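Local coordinates for protein putative Endoribonuclease L-PSP (Entamoeba histolytica, PDB 3M1X) that is of unproven function but belongs to the RutC (YjgF/YER057c/UK114) family, whose assigned deaminase activity it may share, at residues T69-S74 against N112-E117. Residues are numbered along the deposited sequence; the frame is centred on the assembly and turned at random.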
loop_
_atom_site.group_PDB
_atom_site.type_symbol
_atom_site.label_atom_id
_atom_site.label_comp_id
_atom_site.label_asym_id
_atom_site.label_seq_id
_atom_site.Cartn_x
_atom_site.Cartn_y
_atom_site.Cartn_z
ATOM N N THR A 69 1.331 -21.596 12.789
ATOM C CA THR A 69 2.260 -20.719 13.362
ATOM C C THR A 69 2.704 -19.634 12.388
ATOM O O THR A 69 2.661 -19.751 11.157
ATOM C CB THR A 69 3.508 -21.477 13.858
ATOM O OG1 THR A 69 4.265 -21.934 12.757
ATOM C CG2 THR A 69 3.166 -22.560 14.881
ATOM N N ILE A 70 3.247 -18.580 12.993
ATOM C CA ILE A 70 3.820 -17.488 12.204
ATOM C C ILE A 70 4.955 -17.971 11.333
ATOM O O ILE A 70 5.132 -17.533 10.193
ATOM C CB ILE A 70 4.282 -16.263 13.122
ATOM C CG1 ILE A 70 4.781 -15.134 12.215
ATOM C CG2 ILE A 70 5.269 -16.605 14.189
ATOM C CD1 ILE A 70 3.734 -14.456 11.313
ATOM N N GLU A 71 5.764 -18.894 11.854
ATOM C CA GLU A 71 6.918 -19.368 11.101
ATOM C C GLU A 71 6.418 -20.095 9.839
ATOM O O GLU A 71 6.909 -19.903 8.719
ATOM C CB GLU A 71 7.766 -20.263 11.918
ATOM C CG GLU A 71 8.547 -19.680 13.047
ATOM C CD GLU A 71 7.724 -19.463 14.356
ATOM O OE1 GLU A 71 6.551 -19.822 14.420
ATOM O OE2 GLU A 71 8.387 -19.009 15.323
ATOM N N GLU A 72 5.456 -21.016 10.024
ATOM C CA GLU A 72 4.924 -21.789 8.940
ATOM C C GLU A 72 4.232 -20.952 7.881
ATOM O O GLU A 72 4.484 -21.131 6.665
ATOM C CB GLU A 72 3.964 -22.847 9.483
ATOM C CG GLU A 72 4.661 -23.997 10.222
ATOM C CD GLU A 72 3.759 -24.682 11.201
ATOM O OE1 GLU A 72 4.205 -25.730 11.559
ATOM O OE2 GLU A 72 2.747 -24.230 11.715
ATOM N N GLN A 73 3.416 -20.019 8.319
ATOM C CA GLN A 73 2.752 -19.182 7.370
ATOM C C GLN A 73 3.692 -18.213 6.689
ATOM O O GLN A 73 3.510 -17.954 5.495
ATOM C CB GLN A 73 1.581 -18.413 7.991
ATOM C CG GLN A 73 0.443 -19.329 8.406
ATOM C CD GLN A 73 -0.792 -18.622 8.912
ATOM O OE1 GLN A 73 -0.985 -17.431 8.651
ATOM N NE2 GLN A 73 -1.618 -19.360 9.663
ATOM N N SER A 74 4.650 -17.646 7.395
ATOM C CA SER A 74 5.603 -16.727 6.777
ATOM C C SER A 74 6.411 -17.376 5.708
ATOM O O SER A 74 6.633 -16.828 4.601
ATOM C CB SER A 74 6.492 -16.065 7.806
ATOM O OG SER A 74 5.792 -15.286 8.724
ATOM N N ASN A 112 10.535 -11.124 10.108
ATOM C CA ASN A 112 11.549 -10.458 9.408
ATOM C C ASN A 112 12.717 -11.439 9.073
ATOM O O ASN A 112 13.318 -11.357 8.004
ATOM C CB ASN A 112 11.966 -9.230 10.196
ATOM C CG ASN A 112 13.174 -8.580 9.575
ATOM O OD1 ASN A 112 13.035 -7.847 8.591
ATOM N ND2 ASN A 112 14.364 -8.856 10.076
ATOM N N GLY A 113 13.066 -12.344 10.005
ATOM C CA GLY A 113 14.061 -13.298 9.691
ATOM C C GLY A 113 13.769 -14.205 8.512
ATOM O O GLY A 113 14.607 -14.540 7.694
ATOM N N ILE A 114 12.514 -14.619 8.455
ATOM C CA ILE A 114 12.070 -15.510 7.387
ATOM C C ILE A 114 12.043 -14.761 6.004
ATOM O O ILE A 114 12.471 -15.251 4.978
ATOM C CB ILE A 114 10.723 -16.142 7.716
ATOM C CG1 ILE A 114 10.933 -17.146 8.901
ATOM C CG2 ILE A 114 10.063 -16.825 6.516
ATOM C CD1 ILE A 114 9.617 -17.552 9.606
ATOM N N TYR A 115 11.574 -13.512 6.051
ATOM C CA TYR A 115 11.596 -12.613 4.908
ATOM C C TYR A 115 12.986 -12.413 4.398
ATOM O O TYR A 115 13.279 -12.530 3.160
ATOM C CB TYR A 115 10.953 -11.311 5.376
ATOM C CG TYR A 115 10.937 -10.188 4.360
ATOM C CD1 TYR A 115 9.855 -9.955 3.566
ATOM C CD2 TYR A 115 12.011 -9.345 4.266
ATOM C CE1 TYR A 115 9.831 -8.892 2.676
ATOM C CE2 TYR A 115 12.020 -8.311 3.338
ATOM C CZ TYR A 115 10.898 -8.059 2.584
ATOM O OH TYR A 115 10.818 -7.039 1.671
ATOM N N ALA A 116 13.936 -12.137 5.296
ATOM C CA ALA A 116 15.281 -11.899 4.930
ATOM C C ALA A 116 15.931 -13.125 4.282
ATOM O O ALA A 116 16.645 -13.026 3.297
ATOM C CB ALA A 116 16.119 -11.394 6.145
ATOM N N GLU A 117 15.668 -14.322 4.826
ATOM C CA GLU A 117 16.162 -15.597 4.268
ATOM C C GLU A 117 15.681 -15.707 2.885
ATOM O O GLU A 117 16.393 -16.114 1.988
ATOM C CB GLU A 117 15.700 -16.860 5.016
ATOM C CG GLU A 117 16.321 -18.244 4.533
ATOM C CD GLU A 117 15.491 -18.999 3.457
ATOM O OE1 GLU A 117 14.399 -18.616 3.062
ATOM O OE2 GLU A 117 15.947 -19.981 2.860
#
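The first turn of helix 70-87 faces the middle of helix 108-119; within 69-74 and 112-117 the nearest CA atoms are those of Ser74 and Ile114, 6.6 Å apart. Between these two segments Ile114 makes every contact, against Glu71 and Ser74. It points at the other helix and sends both its branches there: CD1 lies over the backbone of Glu71, 3.6 Å from Glu71 CA, while CG2 rests 3.8 Å from Ser74 C. Ser74 CB stands 3.9 Å from both Ile114 CG2 and Ile114 CD1. Ile114 CG1 stands anti to the carbonyl carbon (chi1 -69°) and the chain extends on to CD1 at Glu71, leaving the CG2 branch to face Ser74. This packs together the two helices that lie against the sheet of the YjgF-type fold; Ser74 also touches Val140 of that sheet. The buried Ser74 hydroxyl turns back to its own helix, its OG donating to Ile70 O at 2.8 Å; Ile70 O thus takes two donors, Ser74 OG and the helical Ser74 N, on opposite faces of its plane. The Glu71 side chain crosses that of Ile114 at about a right angle, its CB 4.0 Å from Ile114 CD1, and its bend at chi2 leads the carboxylate away. At the helix start, Thr69 and Glu72 form a capping box: Glu72 N donates to Thr69 OG1 (3.1 Å), and Thr69 N to Glu72 OE2.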